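Local coordinates for protein GTP pyrophosphokinase (Chlorobaculum tepidum, PDB 3IBW) that forms the ACT domain, probably regulatory, of a GTP pyrophosphokinase, the enzyme class that transfers pyrophosphate from ATP to GTP to make the alarmone (p)ppGpp, at residues A[8-14]-A[43-47]; A[25-31]-A[62-66]. The protein carries 1 engineered substitution. One frame throughout, in Å; residues are numbered along the deposited sequence.

Contact 1: A[8-14]-A[43-47]; sequences IRIVGED and GIFTC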
loop_
_atom_site.group_PDB
_atom_site.type_symbol
_atom_site.label_atom_id
_atom_site.label_comp_id
_atom_site.label_asym_id
_atom_site.label_seq_id
_atom_site.Cartn_x
_atom_site.Cartn_y
_atom_site.Cartn_z
ATOM N N ILE A 8 -10.319 6.458 -3.661
ATOM C CA ILE A 8 -9.670 6.575 -4.968
ATOM C C ILE A 8 -9.447 5.166 -5.519
ATOM O O ILE A 8 -8.993 4.281 -4.796
ATOM C CB ILE A 8 -8.261 7.233 -4.879
ATOM C CG1 ILE A 8 -8.347 8.643 -4.294
ATOM C CG2 ILE A 8 -7.621 7.276 -6.267
ATOM C CD1 ILE A 8 -6.980 9.275 -4.074
ATOM N N ARG A 9 -9.768 4.960 -6.792
ATOM C CA ARG A 9 -9.551 3.661 -7.412
ATOM C C ARG A 9 -8.564 3.813 -8.560
ATOM O O ARG A 9 -8.744 4.661 -9.437
ATOM C CB ARG A 9 -10.858 3.072 -7.940
ATOM C CG ARG A 9 -10.660 1.799 -8.766
ATOM C CD ARG A 9 -11.980 1.077 -8.960
ATOM N NE ARG A 9 -11.899 -0.045 -9.895
ATOM C CZ ARG A 9 -11.552 -1.284 -9.565
ATOM N NH1 ARG A 9 -11.226 -1.578 -8.314
ATOM N NH2 ARG A 9 -11.562 -2.240 -10.485
ATOM N N ILE A 10 -7.523 2.986 -8.541
ATOM C CA ILE A 10 -6.496 3.004 -9.577
ATOM C C ILE A 10 -6.457 1.641 -10.260
ATOM O O ILE A 10 -6.529 0.606 -9.597
ATOM C CB ILE A 10 -5.087 3.266 -8.974
ATOM C CG1 ILE A 10 -5.099 4.555 -8.155
ATOM C CG2 ILE A 10 -4.029 3.345 -10.081
ATOM C CD1 ILE A 10 -5.016 4.316 -6.661
ATOM N N VAL A 11 -6.362 1.644 -11.586
ATOM C CA VAL A 11 -6.266 0.406 -12.354
ATOM C C VAL A 11 -5.089 0.642 -13.308
ATOM O O VAL A 11 -5.005 1.686 -13.965
ATOM C CB VAL A 11 -7.565 0.108 -13.153
ATOM C CG1 VAL A 11 -7.415 -1.231 -13.892
ATOM C CG2 VAL A 11 -8.767 0.059 -12.206
ATOM N N GLY A 12 -4.176 -0.324 -13.372
ATOM C CA GLY A 12 -3.010 -0.187 -14.224
ATOM C C GLY A 12 -2.419 -1.516 -14.653
ATOM O O GLY A 12 -2.933 -2.570 -14.296
ATOM N N GLU A 13 -1.324 -1.462 -15.403
ATOM C CA GLU A 13 -0.670 -2.669 -15.894
ATOM C C GLU A 13 0.182 -3.325 -14.819
ATOM O O GLU A 13 0.884 -2.645 -14.078
ATOM C CB GLU A 13 0.204 -2.330 -17.108
ATOM C CG GLU A 13 1.322 -1.346 -16.804
ATOM C CD GLU A 13 2.206 -1.063 -18.011
ATOM O OE1 GLU A 13 1.759 -1.312 -19.147
ATOM O OE2 GLU A 13 3.345 -0.586 -17.818
ATOM N N ASP A 14 0.110 -4.648 -14.726
ATOM C CA ASP A 14 0.897 -5.384 -13.741
ATOM C C ASP A 14 2.184 -5.821 -14.436
ATOM O O ASP A 14 2.353 -6.978 -14.809
ATOM C CB ASP A 14 0.097 -6.591 -13.235
ATOM C CG ASP A 14 0.892 -7.478 -12.293
ATOM O OD1 ASP A 14 1.759 -6.961 -11.555
ATOM O OD2 ASP A 14 0.633 -8.699 -12.282
ATOM N N GLY A 43 -2.888 -9.731 -15.636
ATOM C CA GLY A 43 -2.044 -8.763 -16.314
ATOM C C GLY A 43 -2.219 -7.334 -15.821
ATOM O O GLY A 43 -1.515 -6.426 -16.264
ATOM N N ILE A 44 -3.166 -7.117 -14.916
ATOM C CA ILE A 44 -3.393 -5.776 -14.396
ATOM C C ILE A 44 -3.462 -5.786 -12.870
ATOM O O ILE A 44 -3.454 -6.847 -12.234
ATOM C CB ILE A 44 -4.729 -5.158 -14.946
ATOM C CG1 ILE A 44 -5.926 -6.003 -14.497
ATOM C CG2 ILE A 44 -4.682 -5.057 -16.489
ATOM C CD1 ILE A 44 -7.244 -5.255 -14.551
ATOM N N PHE A 45 -3.478 -4.598 -12.280
ATOM C CA PHE A 45 -3.628 -4.499 -10.838
ATOM C C PHE A 45 -4.740 -3.481 -10.607
ATOM O O PHE A 45 -4.954 -2.575 -11.426
ATOM C CB PHE A 45 -2.324 -4.044 -10.139
ATOM C CG PHE A 45 -2.008 -2.588 -10.324
ATOM C CD1 PHE A 45 -2.637 -1.619 -9.546
ATOM C CD2 PHE A 45 -1.129 -2.182 -11.317
ATOM C CE1 PHE A 45 -2.407 -0.266 -9.771
ATOM C CE2 PHE A 45 -0.893 -0.830 -11.553
ATOM C CZ PHE A 45 -1.531 0.130 -10.775
ATOM N N THR A 46 -5.478 -3.661 -9.518
ATOM C CA THR A 46 -6.519 -2.720 -9.146
ATOM C C THR A 46 -6.162 -2.323 -7.721
ATOM O O THR A 46 -5.608 -3.124 -6.959
ATOM C CB THR A 46 -7.933 -3.336 -9.174
ATOM O OG1 THR A 46 -7.983 -4.475 -8.313
ATOM C CG2 THR A 46 -8.300 -3.745 -10.587
ATOM N N CYS A 47 -6.458 -1.081 -7.366
ATOM C CA CYS A 47 -6.158 -0.593 -6.032
ATOM C C CYS A 47 -7.229 0.372 -5.565
ATOM O O CYS A 47 -7.443 1.402 -6.201
ATOM C CB CYS A 47 -4.810 0.134 -6.022
ATOM S SG CYS A 47 -4.317 0.730 -4.386
HETATM O O HOH W 1 -1.346 -10.330 -13.408
#
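Five backbone hydrogen bonds join 8-14 to 43-47 and show how an antiparallel pair is built. Two reciprocal pairs form the ladder: Ile10 N to Cys47 O and Cys47 N to Ile10 O, both 2.8 Å, then Gly12 N to Phe45 O at 3.1 Å and Phe45 N to Gly12 O at 2.9 Å. Past the strand end, Asp14 N reaches Gly43 O at 2.9 Å, and one water bridges Asp14 OD2 and Gly43 N, 2.8 Å from each. Between the bonded pairs lies the non-hydrogen-bonded pair Val11-Thr46, where Val11 CA makes a CA-H...O contact of 3.4 Å to Phe45 O.

Packing differs on the two faces. Phe45 lies across Gly12, whose N sits over the ring face; a side chain at Gly12 would collide with that ring. Ile10 CG2 comes within 4.0 Å of Phe45 CE1, and Ile10 CD1 within 4.2 Å of Cys47 CB. On the reverse face, Val11 CG1 meets Ile44 CD1 at 4.1 Å.

These are the central strands of the ACT-domain sheet, flanked by 32-41 and 72-78. Asp14 forms a salt bridge with Arg34 of the second subunit, while Arg9 hydrogen-bonds Asn48. Helix 18-28 covers Phe45 through Met18, Thr19 and Ile22, and helix 56-67 meets Ile10 through Leu66.

Contact 2: A[25-31]-A[62-66]; sequences VISKFDT and LMDKL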
loop_
_atom_site.group_PDB
_atom_site.type_symbol
_atom_site.label_atom_id
_atom_site.label_comp_id
_atom_site.label_asym_id
_atom_site.label_seq_id
_atom_site.Cartn_x
_atom_site.Cartn_y
_atom_site.Cartn_z
ATOM N N VAL A 25 4.165 5.736 -4.422
ATOM C CA VAL A 25 3.546 7.039 -4.673
ATOM C C VAL A 25 2.540 7.343 -3.570
ATOM O O VAL A 25 2.482 8.460 -3.048
ATOM C CB VAL A 25 2.796 7.046 -6.033
ATOM C CG1 VAL A 25 1.949 8.310 -6.165
ATOM C CG2 VAL A 25 3.798 6.958 -7.174
ATOM N N ILE A 26 1.743 6.340 -3.223
ATOM C CA ILE A 26 0.733 6.483 -2.179
ATOM C C ILE A 26 1.378 6.765 -0.816
ATOM O O ILE A 26 0.914 7.625 -0.069
ATOM C CB ILE A 26 -0.128 5.203 -2.076
ATOM C CG1 ILE A 26 -1.002 5.067 -3.327
ATOM C CG2 ILE A 26 -0.993 5.247 -0.815
ATOM C CD1 ILE A 26 -1.691 3.724 -3.445
ATOM N N SER A 27 2.452 6.046 -0.501
ATOM C CA SER A 27 3.130 6.233 0.775
ATOM C C SER A 27 3.680 7.653 0.901
ATOM O O SER A 27 3.669 8.232 1.988
ATOM C CB SER A 27 4.258 5.200 0.939
ATOM O OG SER A 27 5.336 5.439 0.053
ATOM N N LYS A 28 4.144 8.219 -0.212
ATOM C CA LYS A 28 4.695 9.569 -0.198
ATOM C C LYS A 28 3.640 10.670 -0.098
ATOM O O LYS A 28 3.965 11.836 0.128
ATOM C CB LYS A 28 5.626 9.765 -1.400
ATOM C CG LYS A 28 6.937 8.990 -1.240
ATOM C CD LYS A 28 7.797 9.063 -2.492
ATOM C CE LYS A 28 8.948 8.068 -2.409
ATOM N NZ LYS A 28 9.494 7.700 -3.749
ATOM N N PHE A 29 2.376 10.297 -0.261
ATOM C CA PHE A 29 1.274 11.250 -0.121
ATOM C C PHE A 29 1.282 11.890 1.273
ATOM O O PHE A 29 1.616 11.243 2.270
ATOM C CB PHE A 29 -0.083 10.553 -0.222
ATOM C CG PHE A 29 -0.516 10.236 -1.614
ATOM C CD1 PHE A 29 0.090 10.854 -2.694
ATOM C CD2 PHE A 29 -1.572 9.354 -1.846
ATOM C CE1 PHE A 29 -0.321 10.585 -3.996
ATOM C CE2 PHE A 29 -1.993 9.078 -3.147
ATOM C CZ PHE A 29 -1.369 9.703 -4.221
ATOM N N ASP A 30 0.895 13.158 1.333
ATOM C CA ASP A 30 0.801 13.877 2.597
ATOM C C ASP A 30 -0.647 13.724 3.115
ATOM O O ASP A 30 -1.396 14.703 3.181
ATOM C CB ASP A 30 1.137 15.361 2.381
ATOM C CG ASP A 30 0.963 16.199 3.639
ATOM O OD1 ASP A 30 1.458 15.791 4.714
ATOM O OD2 ASP A 30 0.330 17.272 3.545
ATOM N N THR A 31 -1.043 12.493 3.454
ATOM C CA THR A 31 -2.383 12.227 3.991
ATOM C C THR A 31 -2.449 10.997 4.907
ATOM O O THR A 31 -1.505 10.214 5.018
ATOM C CB THR A 31 -3.472 12.033 2.881
ATOM O OG1 THR A 31 -3.166 10.879 2.093
ATOM C CG2 THR A 31 -3.567 13.260 1.986
ATOM N N LEU A 62 -3.764 14.544 -5.634
ATOM C CA LEU A 62 -3.249 13.202 -5.376
ATOM C C LEU A 62 -3.657 12.288 -6.537
ATOM O O LEU A 62 -2.869 11.449 -6.977
ATOM C CB LEU A 62 -3.805 12.647 -4.056
ATOM C CG LEU A 62 -3.593 13.511 -2.801
ATOM C CD1 LEU A 62 -4.221 12.819 -1.586
ATOM C CD2 LEU A 62 -2.106 13.757 -2.576
HETATM N N MSE A 63 -4.883 12.443 -7.037
HETATM C CA MSE A 63 -5.337 11.615 -8.150
HETATM C C MSE A 63 -4.553 11.946 -9.418
HETATM O O MSE A 63 -4.232 11.049 -10.198
HETATM C CB MSE A 63 -6.840 11.796 -8.367
HETATM C CG MSE A 63 -7.659 11.279 -7.199
HETATM SE SE MSE A 63 -9.527 11.162 -7.642
HETATM C CE MSE A 63 -9.972 13.027 -7.617
ATOM N N ASP A 64 -4.236 13.226 -9.620
ATOM C CA ASP A 64 -3.460 13.642 -10.789
ATOM C C ASP A 64 -2.045 13.038 -10.749
ATOM O O ASP A 64 -1.522 12.626 -11.782
ATOM C CB ASP A 64 -3.395 15.173 -10.873
ATOM C CG ASP A 64 -4.705 15.782 -11.345
ATOM O OD1 ASP A 64 -5.608 15.019 -11.754
ATOM O OD2 ASP A 64 -4.831 17.023 -11.322
ATOM N N LYS A 65 -1.434 12.988 -9.566
ATOM C CA LYS A 65 -0.105 12.392 -9.399
ATOM C C LYS A 65 -0.133 10.913 -9.802
ATOM O O LYS A 65 0.771 10.423 -10.476
ATOM C CB LYS A 65 0.357 12.484 -7.944
ATOM C CG LYS A 65 1.027 13.794 -7.577
ATOM C CD LYS A 65 2.065 13.579 -6.481
ATOM C CE LYS A 65 3.315 12.874 -7.014
ATOM N NZ LYS A 65 4.455 13.813 -7.242
ATOM N N LEU A 66 -1.168 10.201 -9.372
ATOM C CA LEU A 66 -1.312 8.787 -9.703
ATOM C C LEU A 66 -1.601 8.578 -11.188
ATOM O O LEU A 66 -1.087 7.639 -11.793
ATOM C CB LEU A 66 -2.450 8.169 -8.891
ATOM C CG LEU A 66 -2.180 7.975 -7.396
ATOM C CD1 LEU A 66 -3.491 7.881 -6.637
ATOM C CD2 LEU A 66 -1.342 6.722 -7.187
#
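The ACT domain is a ferredoxin-like βαββαβ sandwich, and in this chain its two helices pack on each other as well as on the sheet. Here the C-terminal end of helix 18-28, with the turn that follows it, meets helix 56-67 through a largely apolar interface.

Leu62 comes first. Its CA-CB bond points toward the opposing segment, and its CD2 lies 4.0 Å from the centroid of the Phe29 ring, 24° off the normal, a CH-pi contact over the face. Its other methyl, CD1, reaches Thr31 CG2 at 3.7 Å, so one leucine touches both the ring and the chain leading into strand 32-41. The backbone takes part too, for Leu62 O lies 3.6 Å from Phe29 CZ while accepting the helical hydrogen bond from Leu66 N at 3.2 Å. Met63, here selenomethionine, faces away from this interface and packs on Ile8 and Val75 of the sheet. Asp64 also turns elsewhere, pairing with Arg67 in a salt bridge. Lys65 marks the outer margin: its CB is 4.4 Å from Phe29 CE1, near the plane of the ring, and the rest of the chain leads away.

One turn beyond Leu62, Leu66 returns to the interface. Beneath it are Ile10 and Val75 of the sheet, so this leucine joins helix to helix and both to the strands. Leu66 CD1 lies 3.7 Å from Phe29 CZ near the ring plane, and CD2, itself 4.2 Å from that same Phe29 CZ, meets Val25 CG1 at 3.8 Å and Ile26 CG1 at 4.2 Å.

In the fold
The two contacts illustrate the two layers of an α/β sandwich. Contact 1 lies within the sheet and is held chiefly by regular main-chain hydrogen bonding; contact 2 lies in the helical layer and depends on apolar side chains. Both are partly buried, each combining a protected side with a more open margin. They alternate along the chain, since each strand of contact 1 is followed by a helix of contact 2. Their centres are 15 Å apart, yet the layers touch: Ile10 CD1 lies 3.9 Å from Leu66 CD1, Ile8 CD1 3.8 Å from Met63 CG, and Cys47 SG 4.1 Å from Ile26 CD1, forming a shared hydrophobic core.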